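Local coordinates for protein acetyl xylan esterase (Paenibacillus sp. R4, PDB 6AGQ) that probably removes acetyl groups from acetylated xylan and related acetyl esters, as a cold-active esterase of the alpha/beta-hydrolase clan, at residues 103-108 and 115-120; 88-93 and 166-171. All coordinates share one frame; numbering follows the deposited sequence.

Contact 1: 103-108 and 115-120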
loop_
_atom_site.group_PDB
_atom_site.type_symbol
_atom_site.label_atom_id
_atom_site.label_comp_id
_atom_site.label_asym_id
_atom_site.label_seq_id
_atom_site.Cartn_x
_atom_site.Cartn_y
_atom_site.Cartn_z
ATOM N N ASN A 103 -25.042 -23.444 -11.830
ATOM C CA ASN A 103 -24.119 -24.528 -11.366
ATOM C C ASN A 103 -23.725 -24.418 -9.870
ATOM O O ASN A 103 -23.387 -25.415 -9.253
ATOM C CB ASN A 103 -22.824 -24.579 -12.212
ATOM C CG ASN A 103 -22.009 -23.299 -12.091
ATOM O OD1 ASN A 103 -22.382 -22.294 -12.634
ATOM N ND2 ASN A 103 -20.958 -23.329 -11.307
ATOM N N GLU A 104 -23.796 -23.219 -9.299
ATOM C CA GLU A 104 -23.565 -23.016 -7.877
ATOM C C GLU A 104 -24.661 -23.534 -6.972
ATOM O O GLU A 104 -24.498 -23.528 -5.757
ATOM C CB GLU A 104 -23.449 -21.515 -7.578
ATOM C CG GLU A 104 -22.342 -20.759 -8.306
ATOM C CD GLU A 104 -22.412 -19.274 -7.969
ATOM O OE1 GLU A 104 -22.865 -18.960 -6.834
ATOM O OE2 GLU A 104 -22.050 -18.422 -8.827
ATOM N N LEU A 105 -25.801 -23.925 -7.515
ATOM C CA LEU A 105 -26.848 -24.562 -6.739
ATOM C C LEU A 105 -26.869 -26.098 -6.913
ATOM O O LEU A 105 -27.641 -26.783 -6.256
ATOM C CB LEU A 105 -28.186 -23.972 -7.151
ATOM C CG LEU A 105 -28.294 -22.444 -7.059
ATOM C CD1 LEU A 105 -29.649 -21.926 -7.551
ATOM C CD2 LEU A 105 -28.055 -22.008 -5.617
ATOM N N LEU A 106 -26.018 -26.629 -7.784
ATOM C CA LEU A 106 -25.911 -28.091 -8.007
ATOM C C LEU A 106 -25.744 -28.996 -6.762
ATOM O O LEU A 106 -26.355 -30.041 -6.651
ATOM C CB LEU A 106 -24.752 -28.372 -8.991
ATOM C CG LEU A 106 -24.290 -29.824 -9.094
ATOM C CD1 LEU A 106 -25.411 -30.764 -9.593
ATOM C CD2 LEU A 106 -23.067 -29.850 -10.008
ATOM N N GLN A 107 -24.790 -28.666 -5.949
ATOM C CA GLN A 107 -24.553 -29.308 -4.673
ATOM C C GLN A 107 -25.836 -29.610 -3.923
ATOM O O GLN A 107 -26.033 -30.728 -3.465
ATOM C CB GLN A 107 -23.689 -28.464 -3.757
ATOM C CG GLN A 107 -23.155 -27.152 -4.335
ATOM C CD GLN A 107 -22.516 -26.298 -3.275
ATOM O OE1 GLN A 107 -22.103 -26.801 -2.227
ATOM N NE2 GLN A 107 -22.441 -24.998 -3.528
ATOM N N TRP A 108 -26.732 -28.623 -3.831
ATOM C CA TRP A 108 -28.012 -28.813 -3.131
ATOM C C TRP A 108 -28.886 -29.772 -3.877
ATOM O O TRP A 108 -29.409 -30.676 -3.246
ATOM C CB TRP A 108 -28.698 -27.504 -2.938
ATOM C CG TRP A 108 -27.773 -26.500 -2.313
ATOM C CD1 TRP A 108 -27.457 -25.301 -2.821
ATOM C CD2 TRP A 108 -27.045 -26.629 -1.077
ATOM N NE1 TRP A 108 -26.566 -24.676 -2.030
ATOM C CE2 TRP A 108 -26.324 -25.441 -0.916
ATOM C CE3 TRP A 108 -26.965 -27.626 -0.076
ATOM C CZ2 TRP A 108 -25.486 -25.199 0.191
ATOM C CZ3 TRP A 108 -26.159 -27.392 1.044
ATOM C CH2 TRP A 108 -25.419 -26.185 1.163
ATOM N N ALA A 115 -33.470 -25.616 -4.802
ATOM C CA ALA A 115 -32.800 -24.439 -4.325
ATOM C C ALA A 115 -33.183 -23.216 -5.133
ATOM O O ALA A 115 -33.343 -23.284 -6.373
ATOM C CB ALA A 115 -31.272 -24.649 -4.325
ATOM N N LEU A 116 -33.250 -22.082 -4.453
ATOM C CA LEU A 116 -33.564 -20.798 -5.119
ATOM C C LEU A 116 -32.497 -19.791 -4.732
ATOM O O LEU A 116 -32.222 -19.597 -3.536
ATOM C CB LEU A 116 -34.965 -20.285 -4.688
ATOM C CG LEU A 116 -35.348 -18.829 -5.047
ATOM C CD1 LEU A 116 -35.707 -18.679 -6.517
ATOM C CD2 LEU A 116 -36.528 -18.465 -4.154
ATOM N N ALA A 117 -31.941 -19.119 -5.738
ATOM C CA ALA A 117 -31.150 -17.941 -5.522
ATOM C C ALA A 117 -31.786 -16.718 -6.157
ATOM O O ALA A 117 -32.150 -16.769 -7.297
ATOM C CB ALA A 117 -29.771 -18.155 -6.122
ATOM N N ILE A 118 -31.800 -15.594 -5.468
ATOM C CA ILE A 118 -32.415 -14.362 -5.959
ATOM C C ILE A 118 -31.462 -13.151 -5.992
ATOM O O ILE A 118 -30.517 -13.093 -5.242
ATOM C CB ILE A 118 -33.637 -13.963 -5.061
ATOM C CG1 ILE A 118 -33.212 -13.683 -3.622
ATOM C CG2 ILE A 118 -34.707 -15.069 -5.072
ATOM C CD1 ILE A 118 -34.337 -13.131 -2.788
ATOM N N ASP A 119 -31.694 -12.236 -6.916
ATOM C CA ASP A 119 -31.131 -10.886 -6.889
ATOM C C ASP A 119 -31.698 -10.024 -5.727
ATOM O O ASP A 119 -32.867 -10.067 -5.451
ATOM C CB ASP A 119 -31.514 -10.154 -8.126
ATOM C CG ASP A 119 -30.784 -10.625 -9.430
ATOM O OD1 ASP A 119 -29.709 -11.306 -9.404
ATOM O OD2 ASP A 119 -31.319 -10.216 -10.498
ATOM N N VAL A 120 -30.853 -9.163 -5.157
ATOM C CA VAL A 120 -31.207 -8.130 -4.203
ATOM C C VAL A 120 -31.365 -6.899 -5.083
ATOM O O VAL A 120 -30.518 -6.613 -5.915
ATOM C CB VAL A 120 -30.088 -7.875 -3.155
ATOM C CG1 VAL A 120 -30.443 -6.696 -2.241
ATOM C CG2 VAL A 120 -29.810 -9.115 -2.338
#
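The indole of W108 is the flat group that touches the strand, and A115 CB sits obliquely to it, 4.2 Å from W108 CD1. M113, and M314 and I317 of helix 309-320, also touch the W108 side chain. The motif is a beta-alpha-beta crossover: strand 86-92 leads through helix 106-110 into strand 114-118, and the two strands run parallel in the central sheet of an alpha/beta-hydrolase fold. Contact 1 is the seam between that short helix, with the turn leading into it, and the second strand.

No hydrogen bond crosses the seam; the side chains meet through carbon atoms. W108 also touches with its CB, which lies 4.1 Å from A115 CB. In W108 CG is anti to the carbonyl carbon, chi1 -51°, and this turn brings CD1 of the ring to the same methyl that CB meets. L105 comes in beside it, its CB 4.2 Å from A115 CB. Further out the L105 branch reaches along the strand, past the carbonyl of A115 to the next residue on this face. The CB atoms of A115 and A117 both point toward 103-108, whereas that of L116 points away. The small methyls probably allow the close approach of L105 to A115, whose CA atoms are 6.4 Å apart. L105 also meets V75 of strand 69-77, so its side chain spans two strands.

The helix start has its own bonds. L106 N donates to N103 O at 3.2 Å. Q107 NE2 bonds weakly to E104 O, 3.4 Å away, and also bonds E310 OE2. L106 packs against L106 of a second subunit, so the outer side of this turn faces a subunit interface. On the strand side, L105 ends with CD1 4.0 Å from A117 CB.

Contact 2: 88-93 and 166-171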
loop_
_atom_site.group_PDB
_atom_site.type_symbol
_atom_site.label_atom_id
_atom_site.label_comp_id
_atom_site.label_asym_id
_atom_site.label_seq_id
_atom_site.Cartn_x
_atom_site.Cartn_y
_atom_site.Cartn_z
ATOM N N VAL A 88 -35.910 -27.619 0.686
ATOM C CA VAL A 88 -35.554 -26.461 -0.128
ATOM C C VAL A 88 -34.589 -25.531 0.593
ATOM O O VAL A 88 -34.704 -25.315 1.764
ATOM C CB VAL A 88 -36.787 -25.682 -0.689
ATOM C CG1 VAL A 88 -37.609 -25.001 0.376
ATOM C CG2 VAL A 88 -36.387 -24.618 -1.694
ATOM N N LEU A 89 -33.642 -24.987 -0.168
ATOM C CA LEU A 89 -32.684 -24.026 0.307
ATOM C C LEU A 89 -32.841 -22.691 -0.452
ATOM O O LEU A 89 -32.891 -22.621 -1.707
ATOM C CB LEU A 89 -31.294 -24.617 0.149
ATOM C CG LEU A 89 -30.200 -23.856 0.870
ATOM C CD1 LEU A 89 -29.192 -24.835 1.419
ATOM C CD2 LEU A 89 -29.544 -22.810 -0.037
ATOM N N VAL A 90 -32.932 -21.619 0.301
ATOM C CA VAL A 90 -32.971 -20.266 -0.306
ATOM C C VAL A 90 -31.675 -19.577 0.011
ATOM O O VAL A 90 -31.284 -19.390 1.208
ATOM C CB VAL A 90 -34.223 -19.475 0.196
ATOM C CG1 VAL A 90 -34.229 -18.065 -0.342
ATOM C CG2 VAL A 90 -35.513 -20.173 -0.252
ATOM N N LYS A 91 -30.992 -19.209 -1.055
ATOM C CA LYS A 91 -29.725 -18.512 -0.980
ATOM C C LYS A 91 -29.868 -16.976 -1.263
ATOM O O LYS A 91 -30.451 -16.561 -2.259
ATOM C CB LYS A 91 -28.766 -19.119 -2.004
ATOM C CG LYS A 91 -27.449 -18.428 -2.126
ATOM C CD LYS A 91 -26.419 -19.236 -2.902
ATOM C CE LYS A 91 -25.093 -18.480 -2.940
ATOM N NZ LYS A 91 -24.168 -19.133 -3.912
ATOM N N TYR A 92 -29.240 -16.157 -0.437
ATOM C CA TYR A 92 -29.236 -14.688 -0.603
ATOM C C TYR A 92 -27.802 -14.255 -0.768
ATOM O O TYR A 92 -26.895 -14.868 -0.212
ATOM C CB TYR A 92 -29.818 -14.050 0.622
ATOM C CG TYR A 92 -31.245 -14.438 0.997
ATOM C CD1 TYR A 92 -32.274 -14.250 0.143
ATOM C CD2 TYR A 92 -31.544 -14.957 2.248
ATOM C CE1 TYR A 92 -33.571 -14.574 0.484
ATOM C CE2 TYR A 92 -32.832 -15.256 2.606
ATOM C CZ TYR A 92 -33.851 -15.070 1.699
ATOM O OH TYR A 92 -35.149 -15.404 2.034
ATOM N N HIS A 93 -27.538 -13.204 -1.512
ATOM C CA HIS A 93 -26.199 -12.975 -1.999
ATOM C C HIS A 93 -25.590 -11.758 -1.314
ATOM O O HIS A 93 -26.267 -10.991 -0.662
ATOM C CB HIS A 93 -26.164 -12.837 -3.523
ATOM C CG HIS A 93 -26.824 -11.591 -4.016
ATOM N ND1 HIS A 93 -26.260 -10.325 -3.855
ATOM C CD2 HIS A 93 -27.964 -11.420 -4.727
ATOM C CE1 HIS A 93 -27.059 -9.436 -4.422
ATOM N NE2 HIS A 93 -28.103 -10.072 -4.946
ATOM N N ASP A 166 -42.444 -17.280 0.008
ATOM C CA ASP A 166 -43.772 -17.424 -0.683
ATOM C C ASP A 166 -43.576 -18.134 -2.027
ATOM O O ASP A 166 -44.389 -18.950 -2.410
ATOM C CB ASP A 166 -44.503 -16.060 -1.025
ATOM C CG ASP A 166 -44.864 -15.174 0.220
ATOM O OD1 ASP A 166 -44.825 -15.658 1.361
ATOM O OD2 ASP A 166 -45.210 -13.959 0.034
ATOM N N PHE A 167 -42.542 -17.769 -2.775
ATOM C CA PHE A 167 -42.293 -18.455 -4.058
ATOM C C PHE A 167 -41.990 -19.941 -3.853
ATOM O O PHE A 167 -42.647 -20.792 -4.496
ATOM C CB PHE A 167 -41.168 -17.849 -4.876
ATOM C CG PHE A 167 -40.851 -18.635 -6.140
ATOM C CD1 PHE A 167 -41.631 -18.489 -7.280
ATOM C CD2 PHE A 167 -39.780 -19.573 -6.164
ATOM C CE1 PHE A 167 -41.349 -19.247 -8.422
ATOM C CE2 PHE A 167 -39.475 -20.315 -7.301
ATOM C CZ PHE A 167 -40.255 -20.154 -8.439
ATOM N N VAL A 168 -41.029 -20.284 -2.995
ATOM C CA VAL A 168 -40.731 -21.693 -2.867
ATOM C C VAL A 168 -41.922 -22.461 -2.318
ATOM O O VAL A 168 -42.134 -23.606 -2.738
ATOM C CB VAL A 168 -39.411 -22.047 -2.125
ATOM C CG1 VAL A 168 -38.230 -21.478 -2.889
ATOM C CG2 VAL A 168 -39.381 -21.663 -0.649
ATOM N N CYS A 169 -42.696 -21.862 -1.406
ATOM C CA CYS A 169 -43.890 -22.555 -0.850
ATOM C C CYS A 169 -45.021 -22.742 -1.877
ATOM O O CYS A 169 -45.756 -23.717 -1.828
ATOM C CB CYS A 169 -44.431 -21.842 0.372
ATOM S SG CYS A 169 -43.313 -22.068 1.753
ATOM N N SER A 170 -45.118 -21.821 -2.823
ATOM C CA SER A 170 -45.989 -22.045 -3.996
ATOM C C SER A 170 -45.577 -23.186 -4.958
ATOM O O SER A 170 -46.405 -23.584 -5.791
ATOM C CB SER A 170 -46.121 -20.760 -4.805
ATOM O OG SER A 170 -44.967 -20.581 -5.621
ATOM N N ARG A 171 -44.347 -23.712 -4.890
ATOM C CA ARG A 171 -43.968 -24.865 -5.746
ATOM C C ARG A 171 -44.586 -26.122 -5.169
ATOM O O ARG A 171 -44.451 -26.402 -3.993
ATOM C CB ARG A 171 -42.442 -25.036 -5.886
ATOM C CG ARG A 171 -41.676 -23.785 -6.342
ATOM C CD ARG A 171 -42.099 -23.300 -7.736
ATOM N NE ARG A 171 -43.168 -22.302 -7.692
ATOM C CZ ARG A 171 -43.865 -21.841 -8.734
ATOM N NH1 ARG A 171 -43.625 -22.254 -9.955
ATOM N NH2 ARG A 171 -44.788 -20.905 -8.546
#
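V168 meets V88 and V90 through both of its methyls. V168 CG1 touches V88 CG2 at 3.8 Å and V90 CG2 at 4.0 Å, placing it against both strand valines. V168 CG2 lies 3.9 Å from V88 CG1. The valine side chains meet at a slant, and every contact is apolar. V168 CG1 is anti to its carbonyl carbon, chi1 -62°, which carries that methyl to both partners. An alanine here would lose both methyls and would probably open a gap over V88 and V90.

The helix end behind V168 is tied up by its own residues. S170 OG donates to F167 O at 2.6 Å. R171 grips that same S170 OG side-on with NE and NH2, in the guanidinium plane, at 3.2 and 2.9 Å. F167 CE1 lies over the centre of the R171 guanidinium, 3.5 Å above its plane.

V88 and V90 are bonded through their backbones to A180 of strand 179-184, while L89 pairs with A114 of strand 114-118, which lies next to 86-92. Helix 153-170 packs on this sheet through V168, and both V168 and F167 also touch L116 of strand 114-118.

How the contacts relate
The two contacts lie about 10 Å apart, centre to centre, on the same side of the chain's centre. They share one sheet, in which strands 86-92 and 114-118 are parallel neighbours. L116 N bonds to L89 O and L116 O to K91 N, probably as hydrogen bonds, both at 2.8 Å. Along the chain the order is strand 86-92, helix 106-110, strand 114-118, helix 153-170, so both segments of contact 1 fall between those of contact 2. Contact 1 brings the turn and helix 106-110 to one face of the sheet; contact 2 sets helix 153-170 on the other. Helices thus pack on both faces, as expected of an alpha/beta-hydrolase core.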